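Long-range contact in superoxide reductase (Giardia intestinalis, PDB 4D7P), which probably reduces superoxide to hydrogen peroxide at a mononuclear, non-haem iron centre: residues K16-K24 and G35-H46. Numbering follows the deposited sequence.
Sequences KEKHVPEMK and GATVMHPATEKH. With FE (Fe (III) ion), chain B.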
ATOM      1  N   LYS A  16       4.680   9.384  27.425  1.00 68.20           N
ATOM      2  CA  LYS A  16       5.923  10.038  27.018  1.00 74.83           C
ATOM      3  C   LYS A  16       6.113   9.922  25.499  1.00 78.83           C
ATOM      4  O   LYS A  16       6.440  10.907  24.829  1.00 83.16           O
ATOM      5  CB  LYS A  16       7.128   9.436  27.763  1.00 78.14           C
ATOM      6  CG  LYS A  16       8.078  10.468  28.402  1.00 87.51           C
ATOM      7  CD  LYS A  16       9.164   9.801  29.262  1.00 94.65           C
ATOM      8  CE  LYS A  16      10.150  10.814  29.852  1.00 99.05           C
ATOM      9  NZ  LYS A  16      11.138  11.333  28.858  1.00101.18           N
ATOM     10  N   GLU A  17       5.902   8.716  24.966  1.00 74.62           N
ATOM     11  CA  GLU A  17       5.986   8.448  23.525  1.00 68.61           C
ATOM     12  C   GLU A  17       4.609   8.664  22.878  1.00 64.01           C
ATOM     13  O   GLU A  17       3.580   8.290  23.456  1.00 56.75           O
ATOM     14  CB  GLU A  17       6.498   7.020  23.278  1.00 67.50           C
ATOM     15  CG  GLU A  17       6.597   6.598  21.815  1.00 67.51           C
ATOM     16  CD  GLU A  17       7.023   5.141  21.649  1.00 68.85           C
ATOM     17  OE1 GLU A  17       8.148   4.793  22.067  1.00 66.87           O
ATOM     18  OE2 GLU A  17       6.231   4.342  21.099  1.00 63.62           O
ATOM     19  N   LYS A  18       4.584   9.275  21.692  1.00 62.33           N
ATOM     20  CA  LYS A  18       3.315   9.680  21.090  1.00 55.70           C
ATOM     21  C   LYS A  18       3.050   8.989  19.754  1.00 47.57           C
ATOM     22  O   LYS A  18       3.911   8.932  18.872  1.00 41.12           O
ATOM     23  CB  LYS A  18       3.269  11.203  20.910  1.00 59.03           C
ATOM     24  CG  LYS A  18       3.662  12.005  22.153  1.00 64.72           C
ATOM     25  CD  LYS A  18       2.692  11.808  23.324  1.00 65.14           C
ATOM     26  CE  LYS A  18       3.096  12.673  24.524  1.00 64.35           C
ATOM     27  NZ  LYS A  18       2.157  12.568  25.680  1.00 64.41           N
ATOM     28  N   HIS A  19       1.839   8.462  19.621  1.00 46.46           N
ATOM     29  CA  HIS A  19       1.424   7.746  18.423  1.00 36.86           C
ATOM     30  C   HIS A  19       0.302   8.519  17.695  1.00 37.93           C
ATOM     31  O   HIS A  19       0.042   8.288  16.518  1.00 41.00           O
ATOM     32  CB  HIS A  19       0.932   6.329  18.770  1.00 36.31           C
ATOM     33  CG  HIS A  19       2.005   5.354  19.175  1.00 35.89           C
ATOM     34  ND1 HIS A  19       2.436   5.220  20.479  1.00 36.66           N
ATOM     35  CD2 HIS A  19       2.665   4.403  18.469  1.00 40.18           C
ATOM     36  CE1 HIS A  19       3.347   4.262  20.547  1.00 39.18           C
ATOM     37  NE2 HIS A  19       3.497   3.740  19.343  1.00 30.88           N
ATOM     38  N   VAL A  20      -0.372   9.431  18.392  1.00 41.11           N
ATOM     39  CA  VAL A  20      -1.596  10.006  17.835  1.00 39.20           C
ATOM     40  C   VAL A  20      -1.341  10.911  16.636  1.00 39.86           C
ATOM     41  O   VAL A  20      -0.612  11.888  16.746  1.00 39.31           O
ATOM     42  CB  VAL A  20      -2.360  10.784  18.893  1.00 44.25           C
ATOM     43  CG1 VAL A  20      -3.627  11.391  18.278  1.00 36.86           C
ATOM     44  CG2 VAL A  20      -2.693   9.863  20.056  1.00 45.02           C
ATOM     45  N   PRO A  21      -1.946  10.588  15.481  1.00 40.40           N
ATOM     46  CA  PRO A  21      -1.691  11.380  14.270  1.00 35.27           C
ATOM     47  C   PRO A  21      -2.282  12.795  14.326  1.00 38.22           C
ATOM     48  O   PRO A  21      -3.483  12.972  14.101  1.00 40.77           O
ATOM     49  CB  PRO A  21      -2.357  10.548  13.160  1.00 36.36           C
ATOM     50  CG  PRO A  21      -3.408   9.752  13.859  1.00 34.91           C
ATOM     51  CD  PRO A  21      -2.852   9.451  15.225  1.00 37.97           C
ATOM     52  N   GLU A  22      -1.443  13.789  14.627  1.00 37.34           N
ATOM     53  CA  GLU A  22      -1.851  15.193  14.537  1.00 33.75           C
ATOM     54  C   GLU A  22      -2.333  15.516  13.130  1.00 35.93           C
ATOM     55  O   GLU A  22      -1.685  15.156  12.155  1.00 39.70           O
ATOM     56  CB  GLU A  22      -0.695  16.131  14.909  1.00 40.43           C
ATOM     57  CG  GLU A  22      -1.103  17.610  15.035  1.00 49.85           C
ATOM     58  CD  GLU A  22       0.090  18.578  15.050  1.00 53.83           C
ATOM     59  OE1 GLU A  22       0.914  18.537  14.107  1.00 48.07           O
ATOM     60  OE2 GLU A  22       0.191  19.398  15.993  1.00 53.58           O
ATOM     61  N   MET A  23      -3.472  16.190  13.029  1.00 35.52           N
ATOM     62  CA  MET A  23      -3.983  16.661  11.743  1.00 33.86           C
ATOM     63  C   MET A  23      -4.005  18.185  11.673  1.00 37.67           C
ATOM     64  O   MET A  23      -4.533  18.840  12.573  1.00 39.61           O
ATOM     65  CB  MET A  23      -5.396  16.130  11.498  1.00 34.58           C
ATOM     66  CG  MET A  23      -5.474  14.771  10.813  1.00 39.06           C
ATOM     67  SD  MET A  23      -7.194  14.261  10.605  1.00 43.90           S
ATOM     68  CE  MET A  23      -7.572  13.919  12.310  1.00 35.24           C
ATOM     69  N   LYS A  24      -3.431  18.750  10.616  1.00 33.95           N
ATOM     70  CA  LYS A  24      -3.586  20.181  10.338  1.00 30.84           C
ATOM     71  C   LYS A  24      -4.295  20.368   8.994  1.00 35.21           C
ATOM     72  O   LYS A  24      -3.867  19.812   7.984  1.00 40.99           O
ATOM     73  CB  LYS A  24      -2.232  20.899  10.345  1.00 34.20           C
ATOM     74  CG  LYS A  24      -1.481  20.786  11.684  1.00 39.56           C
ATOM     75  CD  LYS A  24      -1.066  22.150  12.216  1.00 45.34           C
ATOM     76  CE  LYS A  24      -0.651  22.086  13.676  1.00 44.73           C
ATOM     77  NZ  LYS A  24      -1.520  22.935  14.539  1.00 52.71           N
ATOM     78  N   GLY A  35       4.001  12.087  16.735  1.00 34.96           N
ATOM     79  CA  GLY A  35       2.804  12.784  17.145  1.00 39.50           C
ATOM     80  C   GLY A  35       3.027  14.271  16.982  1.00 47.75           C
ATOM     81  O   GLY A  35       3.947  14.686  16.271  1.00 47.92           O
ATOM     82  N   ALA A  36       2.200  15.074  17.647  1.00 45.72           N
ATOM     83  CA  ALA A  36       2.180  16.519  17.410  1.00 52.68           C
ATOM     84  C   ALA A  36       3.472  17.207  17.851  1.00 53.61           C
ATOM     85  O   ALA A  36       4.017  18.036  17.123  1.00 63.38           O
ATOM     86  CB  ALA A  36       0.979  17.152  18.107  1.00 50.14           C
ATOM     87  N   THR A  37       3.960  16.847  19.037  1.00 50.16           N
ATOM     88  CA  THR A  37       5.131  17.491  19.626  1.00 64.85           C
ATOM     89  C   THR A  37       6.368  16.595  19.533  1.00 67.52           C
ATOM     90  O   THR A  37       7.456  17.059  19.186  1.00 67.28           O
ATOM     91  CB  THR A  37       4.868  17.869  21.102  1.00 73.98           C
ATOM     92  OG1 THR A  37       3.650  18.621  21.189  1.00 69.44           O
ATOM     93  CG2 THR A  37       6.028  18.694  21.681  1.00 77.87           C
ATOM     94  N   VAL A  38       6.197  15.311  19.835  1.00 60.53           N
ATOM     95  CA  VAL A  38       7.291  14.351  19.713  1.00 54.90           C
ATOM     96  C   VAL A  38       7.091  13.409  18.523  1.00 47.46           C
ATOM     97  O   VAL A  38       6.031  12.795  18.373  1.00 44.45           O
ATOM     98  CB  VAL A  38       7.439  13.502  20.981  1.00 54.63           C
ATOM     99  CG1 VAL A  38       8.770  12.779  20.963  1.00 47.69           C
ATOM    100  CG2 VAL A  38       7.306  14.374  22.219  1.00 63.46           C
ATOM    101  N   MET A  39       8.103  13.293  17.673  1.00 36.13           N
ATOM    102  CA  MET A  39       8.012  12.381  16.546  1.00 40.00           C
ATOM    103  C   MET A  39       8.240  10.952  17.008  1.00 42.16           C
ATOM    104  O   MET A  39       9.251  10.658  17.643  1.00 37.79           O
ATOM    105  CB  MET A  39       9.021  12.748  15.470  1.00 38.85           C
ATOM    106  CG  MET A  39       8.848  11.942  14.196  1.00 33.42           C
ATOM    107  SD  MET A  39       7.436  12.467  13.180  1.00 40.33           S
ATOM    108  CE  MET A  39       7.912  14.145  12.761  1.00 31.34           C
ATOM    109  N   HIS A  40       7.300  10.068  16.693  1.00 38.86           N
ATOM    110  CA  HIS A  40       7.423   8.647  17.033  1.00 43.37           C
ATOM    111  C   HIS A  40       8.684   8.051  16.423  1.00 39.58           C
ATOM    112  O   HIS A  40       9.113   8.495  15.368  1.00 37.57           O
ATOM    113  CB  HIS A  40       6.190   7.890  16.542  1.00 40.00           C
ATOM    114  CG  HIS A  40       6.201   6.425  16.851  1.00 39.58           C
ATOM    115  ND1 HIS A  40       6.897   5.506  16.092  1.00 34.80           N
ATOM    116  CD2 HIS A  40       5.568   5.714  17.817  1.00 35.17           C
ATOM    117  CE1 HIS A  40       6.695   4.296  16.581  1.00 41.12           C
ATOM    118  NE2 HIS A  40       5.889   4.395  17.626  1.00 35.90           N
ATOM    119  N   PRO A  41       9.296   7.065  17.099  1.00 35.41           N
ATOM    120  CA  PRO A  41      10.464   6.397  16.519  1.00 42.09           C
ATOM    121  C   PRO A  41      10.247   5.819  15.119  1.00 36.85           C
ATOM    122  O   PRO A  41       9.126   5.504  14.684  1.00 31.86           O
ATOM    123  CB  PRO A  41      10.758   5.278  17.528  1.00 42.22           C
ATOM    124  CG  PRO A  41      10.341   5.872  18.828  1.00 35.64           C
ATOM    125  CD  PRO A  41       9.105   6.691  18.513  1.00 35.18           C
ATOM    126  N   ALA A  42      11.364   5.698  14.416  1.00 36.27           N
ATOM    127  CA  ALA A  42      11.401   5.191  13.057  1.00 38.12           C
ATOM    128  C   ALA A  42      12.618   4.290  12.913  1.00 42.52           C
ATOM    129  O   ALA A  42      13.712   4.735  12.534  1.00 34.58           O
ATOM    130  CB  ALA A  42      11.448   6.336  12.057  1.00 38.14           C
ATOM    131  N   THR A  43      12.431   3.021  13.264  1.00 38.41           N
ATOM    132  CA  THR A  43      13.495   2.029  13.186  1.00 34.38           C
ATOM    133  C   THR A  43      12.963   0.757  12.554  1.00 38.20           C
ATOM    134  O   THR A  43      11.746   0.608  12.383  1.00 39.20           O
ATOM    135  CB  THR A  43      14.073   1.680  14.582  1.00 38.36           C
ATOM    136  OG1 THR A  43      13.097   0.937  15.321  1.00 37.68           O
ATOM    137  CG2 THR A  43      14.435   2.947  15.360  1.00 41.35           C
ATOM    138  N   GLU A  44      13.868  -0.166  12.232  1.00 37.22           N
ATOM    139  CA  GLU A  44      13.486  -1.424  11.605  1.00 35.31           C
ATOM    140  C   GLU A  44      12.669  -2.302  12.536  1.00 40.65           C
ATOM    141  O   GLU A  44      11.901  -3.154  12.077  1.00 45.66           O
ATOM    142  CB  GLU A  44      14.722  -2.174  11.129  1.00 36.71           C
ATOM    143  CG  GLU A  44      15.483  -1.409  10.080  1.00 37.29           C
ATOM    144  CD  GLU A  44      16.633  -2.193   9.497  1.00 38.80           C
ATOM    145  OE1 GLU A  44      17.169  -3.082  10.200  1.00 44.79           O
ATOM    146  OE2 GLU A  44      16.998  -1.920   8.331  1.00 38.27           O
ATOM    147  N   LYS A  45      12.828  -2.098  13.840  1.00 32.62           N
ATOM    148  CA  LYS A  45      12.124  -2.928  14.813  1.00 38.36           C
ATOM    149  C   LYS A  45      11.000  -2.171  15.529  1.00 42.57           C
ATOM    150  O   LYS A  45      10.163  -2.782  16.202  1.00 30.30           O
ATOM    151  CB  LYS A  45      13.109  -3.503  15.838  1.00 44.15           C
ATOM    152  CG  LYS A  45      14.103  -4.501  15.251  1.00 36.20           C
ATOM    153  CD  LYS A  45      15.094  -4.993  16.316  1.00 41.42           C
ATOM    154  CE  LYS A  45      16.190  -5.820  15.680  1.00 47.55           C
ATOM    155  NZ  LYS A  45      15.647  -6.995  14.932  1.00 49.24           N
ATOM    156  N   HIS A  46      10.964  -0.847  15.377  1.00 35.95           N
ATOM    157  CA  HIS A  46       9.872  -0.048  15.944  1.00 32.44           C
ATOM    158  C   HIS A  46       9.503   1.084  14.995  1.00 31.81           C
ATOM    159  O   HIS A  46      10.312   1.988  14.736  1.00 35.08           O
ATOM    160  CB  HIS A  46      10.247   0.522  17.317  1.00 36.90           C
ATOM    161  CG  HIS A  46       9.109   1.219  18.014  1.00 40.62           C
ATOM    162  ND1 HIS A  46       9.304   2.136  19.023  1.00 34.66           N
ATOM    163  CD2 HIS A  46       7.769   1.131  17.838  1.00 37.56           C
ATOM    164  CE1 HIS A  46       8.130   2.574  19.452  1.00 37.93           C
ATOM    165  NE2 HIS A  46       7.183   1.987  18.745  1.00 34.11           N
TER
HETATM  166 FE    FE B 201       5.226   2.736  18.954  1.00 37.83          FE
HETATM  167  O   HOH W   1      -0.717  14.196  17.971  1.00 40.94           O
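The imidazoles of His19 and His40 meet obliquely, their planes 58° apart, with His40 CD2 lying over the rim of one face of His19. Pro41 CD rests against one face of the His40 ring, at whose edge, in the ring plane, lies Lys18 O, and His40 CE1 in turn sits over a face of His46. At the edge of His46 is the Glu17 carboxylate, its plane turned 39° from the ring and OE2 3.1 Å from His46 CE1.

The three rings converge on the iron ion, which lies 2.0 to 2.2 Å from the NE2 atoms of His19, His40 and His46. His19 and His46 reach the metal from opposite sides, and His40 enters between them. His102 ND1 and Cys99 SG bring the bonds to five, from four histidines and one cysteine. Glu17, extended with CG anti to the backbone N (chi1 178°), places OE2 at the sixth position, 2.9 Å from the iron: a loose approach, where ferric relatives carry a glutamate ligand. His40 ND1 donates to a lone pair of Pro41 O (2.6 Å), tilted from the ring plane, helping to set the ring's rotation.

Away from the iron, Gly35 CA makes a C-H...O contact to Val20 O (3.6 Å), and a water donates to that same oxygen while weakly accepting from Ala36 N. The Glu22 side chain lies along Ala36, with OE2 3.2 Å from its CB.

The contact sits at one end of the immunoglobulin-like beta-sandwich. Residues 16-20 lead into strand 21-26, outermost within this chain in its three-stranded antiparallel sheet; loop 35-46 links strands 29-34 and 48-57, while Trp105 of strand 103-110 stacks on His19.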